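ATPase associated with various cellular activities, AAA_5 (Staphylothermus marinus, PDB 6N0S) is an McrB protein that probably binds and hydrolyses ATP through its AAA domain, and whose N-terminal domain resembles PUA-like RNA-binding proteins. Local coordinates at residues L31-Y42 and I124-F135. Residues are numbered along the deposited sequence; the frame is centred on the assembly and turned at random.
Sequences LWGMIKKHASEY and IRPSRSDRFFLF
F133 lies between G33 and Y42 where strand 30-34 pairs antiparallel with strand 132-136 in the small three-stranded sheet of this EVE-like N-terminal domain. Backbone bonds join L31 to F135 and G33 to F133; the G33 N to F133 O bond is weak. One face of the F133 ring is turned to G33, whose N sits 3.6 Å above the ring plane, over its centre, and whose CA makes a CH-pi contact. CG of F133 sits between the backbone N and the carbonyl carbon (chi1 66°), which carries the ring across the glycine. Y42, from helix 39-52, takes the other face. The two planes are only 10° apart, but the rings are offset with little overlap. Instead, F133 CB sits over the Y42 face, 3.4 Å from Y42 CE1. F135 CZ approaches the edge of the Y42 ring, neither ring lying over the other's face, and the three form an aromatic cluster. A leucine in place of F133 would probably leave G33 without its aromatic cover and Y42 without its parallel neighbour. I35 CG1 closes in on the edge of the F133 ring, 3.9 Å from F133 CD2. The Y42 hydroxyl is hydrogen-bonded to E89.

W32, M34, F132 and L134 occupy the other face of the sheet. W32 and F132 run side by side, with F132 CD2 in the plane of the indole at its edge. W32 NE1 is hydrogen-bonded to the Y116 hydroxyl on helix 110-124. The selenomethionine M34 is extended up to SE, then bends at chi3 (-52°). This brings CE to 3.6 Å from F132 CZ and also close to I124 and P126. M34 SE lies against D130 OD2, which accepts a hydrogen bond from S127 N, from above the carboxylate plane. D130 OD1 forms a salt bridge with K36 NZ at 3.3 Å; the hydrogen bond within it is weak.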
loop_
_atom_site.group_PDB
_atom_site.type_symbol
_atom_site.label_atom_id
_atom_site.label_comp_id
_atom_site.label_asym_id
_atom_site.label_seq_id
_atom_site.Cartn_x
_atom_site.Cartn_y
_atom_site.Cartn_z
ATOM N N LEU A 31 4.199 2.657 -1.750
ATOM C CA LEU A 31 3.076 2.028 -2.422
ATOM C C LEU A 31 3.470 1.864 -3.871
ATOM O O LEU A 31 3.929 2.821 -4.496
ATOM C CB LEU A 31 1.804 2.880 -2.361
ATOM C CG LEU A 31 1.328 3.355 -0.986
ATOM C CD1 LEU A 31 0.042 4.213 -1.159
ATOM C CD2 LEU A 31 1.080 2.221 -0.020
ATOM N N TRP A 32 3.264 0.678 -4.413
ATOM C CA TRP A 32 3.634 0.482 -5.803
ATOM C C TRP A 32 2.861 -0.706 -6.336
ATOM O O TRP A 32 2.401 -1.558 -5.576
ATOM C CB TRP A 32 5.152 0.277 -5.922
ATOM C CG TRP A 32 5.633 -1.032 -5.413
ATOM C CD1 TRP A 32 6.031 -1.326 -4.141
ATOM C CD2 TRP A 32 5.788 -2.221 -6.168
ATOM N NE1 TRP A 32 6.418 -2.635 -4.056
ATOM C CE2 TRP A 32 6.276 -3.210 -5.294
ATOM C CE3 TRP A 32 5.545 -2.554 -7.505
ATOM C CZ2 TRP A 32 6.538 -4.509 -5.709
ATOM C CZ3 TRP A 32 5.796 -3.838 -7.919
ATOM C CH2 TRP A 32 6.293 -4.810 -7.026
ATOM N N GLY A 33 2.718 -0.744 -7.647
ATOM C CA GLY A 33 1.940 -1.789 -8.275
ATOM C C GLY A 33 1.896 -1.572 -9.771
ATOM O O GLY A 33 2.338 -0.546 -10.292
HETATM N N MSE A 34 1.328 -2.555 -10.454
HETATM C CA MSE A 34 1.192 -2.502 -11.883
HETATM C C MSE A 34 -0.090 -1.774 -12.218
HETATM O O MSE A 34 -1.145 -2.157 -11.747
HETATM C CB MSE A 34 1.162 -3.910 -12.479
HETATM C CG MSE A 34 1.048 -3.938 -14.010
HETATM SE SE MSE A 34 1.019 -5.805 -14.700
HETATM C CE MSE A 34 2.509 -6.401 -13.858
ATOM N N ILE A 35 0.029 -0.752 -13.064
ATOM C CA ILE A 35 -1.059 0.184 -13.281
ATOM C C ILE A 35 -2.285 -0.549 -13.821
ATOM O O ILE A 35 -3.370 -0.466 -13.241
ATOM C CB ILE A 35 -0.587 1.321 -14.201
ATOM C CG1 ILE A 35 0.416 2.191 -13.443
ATOM C CG2 ILE A 35 -1.764 2.169 -14.710
ATOM C CD1 ILE A 35 1.104 3.292 -14.265
ATOM N N LYS A 36 -2.115 -1.348 -14.884
ATOM C CA LYS A 36 -3.263 -2.012 -15.510
ATOM C C LYS A 36 -3.935 -3.022 -14.589
ATOM O O LYS A 36 -5.075 -3.418 -14.850
ATOM C CB LYS A 36 -2.849 -2.707 -16.816
ATOM C CG LYS A 36 -2.011 -3.973 -16.631
ATOM C CD LYS A 36 -1.458 -4.531 -17.952
ATOM C CE LYS A 36 -1.275 -6.070 -17.888
ATOM N NZ LYS A 36 -0.844 -6.689 -19.181
ATOM N N LYS A 37 -3.291 -3.413 -13.502
ATOM C CA LYS A 37 -3.947 -4.257 -12.512
ATOM C C LYS A 37 -4.739 -3.471 -11.466
ATOM O O LYS A 37 -5.578 -4.063 -10.784
ATOM C CB LYS A 37 -2.928 -5.124 -11.771
ATOM C CG LYS A 37 -2.242 -6.172 -12.629
ATOM C CD LYS A 37 -3.003 -7.515 -12.605
ATOM C CE LYS A 37 -2.361 -8.591 -13.496
ATOM N NZ LYS A 37 -1.009 -9.022 -13.005
ATOM N N HIS A 38 -4.465 -2.185 -11.273
ATOM C CA HIS A 38 -5.106 -1.433 -10.194
ATOM C C HIS A 38 -5.466 -0.046 -10.690
ATOM O O HIS A 38 -5.208 0.975 -10.045
ATOM C CB HIS A 38 -4.202 -1.390 -8.968
ATOM C CG HIS A 38 -3.876 -2.742 -8.450
ATOM N ND1 HIS A 38 -4.781 -3.501 -7.741
ATOM C CD2 HIS A 38 -2.775 -3.512 -8.607
ATOM C CE1 HIS A 38 -4.234 -4.668 -7.450
ATOM N NE2 HIS A 38 -3.021 -4.697 -7.964
ATOM N N ALA A 39 -6.048 0.008 -11.889
ATOM C CA ALA A 39 -6.141 1.283 -12.583
ATOM C C ALA A 39 -7.024 2.261 -11.827
ATOM O O ALA A 39 -6.656 3.423 -11.642
ATOM C CB ALA A 39 -6.677 1.082 -14.003
ATOM N N SER A 40 -8.214 1.830 -11.416
ATOM C CA SER A 40 -9.099 2.768 -10.722
ATOM C C SER A 40 -8.571 3.142 -9.333
ATOM O O SER A 40 -8.859 4.243 -8.833
ATOM C CB SER A 40 -10.509 2.192 -10.620
ATOM O OG SER A 40 -10.592 1.167 -9.667
ATOM N N GLU A 41 -7.835 2.236 -8.687
ATOM C CA GLU A 41 -7.212 2.530 -7.386
ATOM C C GLU A 41 -6.108 3.562 -7.531
ATOM O O GLU A 41 -6.082 4.577 -6.820
ATOM C CB GLU A 41 -6.660 1.247 -6.789
ATOM C CG GLU A 41 -7.773 0.266 -6.394
ATOM C CD GLU A 41 -7.397 -1.221 -6.465
ATOM O OE1 GLU A 41 -6.418 -1.684 -5.794
ATOM O OE2 GLU A 41 -8.131 -1.942 -7.182
ATOM N N TYR A 42 -5.203 3.333 -8.471
ATOM C CA TYR A 42 -4.208 4.340 -8.800
ATOM C C TYR A 42 -4.856 5.666 -9.170
ATOM O O TYR A 42 -4.443 6.729 -8.690
ATOM C CB TYR A 42 -3.353 3.821 -9.948
ATOM C CG TYR A 42 -2.256 4.763 -10.400
ATOM C CD1 TYR A 42 -1.448 5.397 -9.484
ATOM C CD2 TYR A 42 -2.015 4.988 -11.747
ATOM C CE1 TYR A 42 -0.424 6.241 -9.890
ATOM C CE2 TYR A 42 -0.977 5.814 -12.160
ATOM C CZ TYR A 42 -0.187 6.433 -11.219
ATOM O OH TYR A 42 0.838 7.262 -11.612
ATOM N N ILE A 124 2.596 -11.447 -10.344
ATOM C CA ILE A 124 2.151 -10.432 -11.297
ATOM C C ILE A 124 2.698 -10.610 -12.712
ATOM O O ILE A 124 2.090 -10.080 -13.660
ATOM C CB ILE A 124 2.453 -8.999 -10.800
ATOM C CG1 ILE A 124 3.936 -8.760 -10.583
ATOM C CG2 ILE A 124 1.678 -8.715 -9.532
ATOM C CD1 ILE A 124 4.247 -7.333 -10.201
ATOM N N ARG A 125 3.800 -11.326 -12.888
ATOM C CA ARG A 125 4.351 -11.666 -14.203
ATOM C C ARG A 125 4.384 -10.476 -15.159
ATOM O O ARG A 125 3.634 -10.437 -16.135
ATOM C CB ARG A 125 3.556 -12.822 -14.809
ATOM C CG ARG A 125 3.462 -14.023 -13.854
ATOM C CD ARG A 125 2.613 -15.159 -14.388
ATOM N NE ARG A 125 1.189 -14.834 -14.401
ATOM C CZ ARG A 125 0.394 -14.870 -13.334
ATOM N NH1 ARG A 125 0.867 -15.225 -12.143
ATOM N NH2 ARG A 125 -0.882 -14.548 -13.450
ATOM N N PRO A 126 5.261 -9.508 -14.935
ATOM C CA PRO A 126 5.322 -8.354 -15.825
ATOM C C PRO A 126 5.812 -8.739 -17.209
ATOM O O PRO A 126 6.502 -9.736 -17.405
ATOM C CB PRO A 126 6.328 -7.425 -15.137
ATOM C CG PRO A 126 6.478 -7.957 -13.761
ATOM C CD PRO A 126 6.277 -9.423 -13.881
ATOM N N SER A 127 5.449 -7.907 -18.168
ATOM C CA SER A 127 6.011 -7.930 -19.500
ATOM C C SER A 127 6.810 -6.653 -19.709
ATOM O O SER A 127 6.749 -5.719 -18.901
ATOM C CB SER A 127 4.905 -8.052 -20.544
ATOM O OG SER A 127 4.228 -6.810 -20.713
ATOM N N ARG A 128 7.540 -6.611 -20.823
ATOM C CA ARG A 128 8.416 -5.477 -21.095
ATOM C C ARG A 128 7.635 -4.174 -21.188
ATOM O O ARG A 128 8.165 -3.108 -20.854
ATOM C CB ARG A 128 9.204 -5.715 -22.391
ATOM C CG ARG A 128 9.620 -7.177 -22.613
ATOM C CD ARG A 128 10.896 -7.339 -23.460
ATOM N NE ARG A 128 11.507 -8.658 -23.236
ATOM C CZ ARG A 128 12.213 -8.984 -22.153
ATOM N NH1 ARG A 128 12.407 -8.088 -21.194
ATOM N NH2 ARG A 128 12.725 -10.207 -22.022
ATOM N N SER A 129 6.381 -4.240 -21.638
ATOM C CA SER A 129 5.556 -3.055 -21.791
ATOM C C SER A 129 4.826 -2.639 -20.514
ATOM O O SER A 129 4.400 -1.481 -20.412
ATOM C CB SER A 129 4.519 -3.299 -22.895
ATOM O OG SER A 129 4.120 -4.660 -22.893
ATOM N N ASP A 130 4.663 -3.539 -19.548
ATOM C CA ASP A 130 3.862 -3.214 -18.371
ATOM C C ASP A 130 4.489 -2.052 -17.618
ATOM O O ASP A 130 5.709 -1.981 -17.458
ATOM C CB ASP A 130 3.734 -4.429 -17.452
ATOM C CG ASP A 130 2.893 -5.544 -18.056
ATOM O OD1 ASP A 130 2.159 -5.271 -19.017
ATOM O OD2 ASP A 130 2.955 -6.691 -17.558
ATOM N N ARG A 131 3.643 -1.144 -17.147
ATOM C CA ARG A 131 4.045 0.045 -16.417
ATOM C C ARG A 131 3.598 -0.033 -14.965
ATOM O O ARG A 131 2.563 -0.630 -14.644
ATOM C CB ARG A 131 3.426 1.308 -17.022
ATOM C CG ARG A 131 3.435 1.365 -18.540
ATOM C CD ARG A 131 4.857 1.383 -19.051
ATOM N NE ARG A 131 5.559 2.557 -18.533
ATOM C CZ ARG A 131 6.878 2.676 -18.457
ATOM N NH1 ARG A 131 7.666 1.683 -18.848
ATOM N NH2 ARG A 131 7.405 3.782 -17.964
ATOM N N PHE A 132 4.326 0.681 -14.121
ATOM C CA PHE A 132 4.235 0.584 -12.670
ATOM C C PHE A 132 4.149 1.978 -12.071
ATOM O O PHE A 132 4.781 2.908 -12.570
ATOM C CB PHE A 132 5.465 -0.171 -12.099
ATOM C CG PHE A 132 5.441 -1.617 -12.390
ATOM C CD1 PHE A 132 5.931 -2.114 -13.589
ATOM C CD2 PHE A 132 4.888 -2.485 -11.487
ATOM C CE1 PHE A 132 5.842 -3.449 -13.880
ATOM C CE2 PHE A 132 4.825 -3.847 -11.765
ATOM C CZ PHE A 132 5.286 -4.321 -12.960
ATOM N N PHE A 133 3.351 2.125 -11.016
ATOM C CA PHE A 133 3.302 3.350 -10.237
ATOM C C PHE A 133 4.096 3.180 -8.946
ATOM O O PHE A 133 4.284 2.060 -8.450
ATOM C CB PHE A 133 1.848 3.777 -9.926
ATOM C CG PHE A 133 1.092 2.845 -9.013
ATOM C CD1 PHE A 133 1.188 2.959 -7.638
ATOM C CD2 PHE A 133 0.252 1.887 -9.531
ATOM C CE1 PHE A 133 0.458 2.117 -6.804
ATOM C CE2 PHE A 133 -0.467 1.040 -8.702
ATOM C CZ PHE A 133 -0.361 1.161 -7.341
ATOM N N LEU A 134 4.551 4.322 -8.402
ATOM C CA LEU A 134 5.313 4.366 -7.165
ATOM C C LEU A 134 4.999 5.642 -6.411
ATOM O O LEU A 134 5.157 6.733 -6.950
ATOM C CB LEU A 134 6.810 4.312 -7.452
ATOM C CG LEU A 134 7.776 4.441 -6.274
ATOM C CD1 LEU A 134 7.529 3.385 -5.268
ATOM C CD2 LEU A 134 9.163 4.334 -6.824
ATOM N N PHE A 135 4.610 5.499 -5.160
ATOM C CA PHE A 135 4.486 6.612 -4.236
ATOM C C PHE A 135 5.470 6.406 -3.094
ATOM O O PHE A 135 5.537 5.315 -2.505
ATOM C CB PHE A 135 3.065 6.723 -3.674
ATOM C CG PHE A 135 2.026 7.069 -4.706
ATOM C CD1 PHE A 135 1.934 8.352 -5.212
ATOM C CD2 PHE A 135 1.151 6.117 -5.169
ATOM C CE1 PHE A 135 0.977 8.693 -6.136
ATOM C CE2 PHE A 135 0.200 6.454 -6.111
ATOM C CZ PHE A 135 0.120 7.758 -6.592
HETATM O O HOH W 1 0.607 -1.754 -16.319
#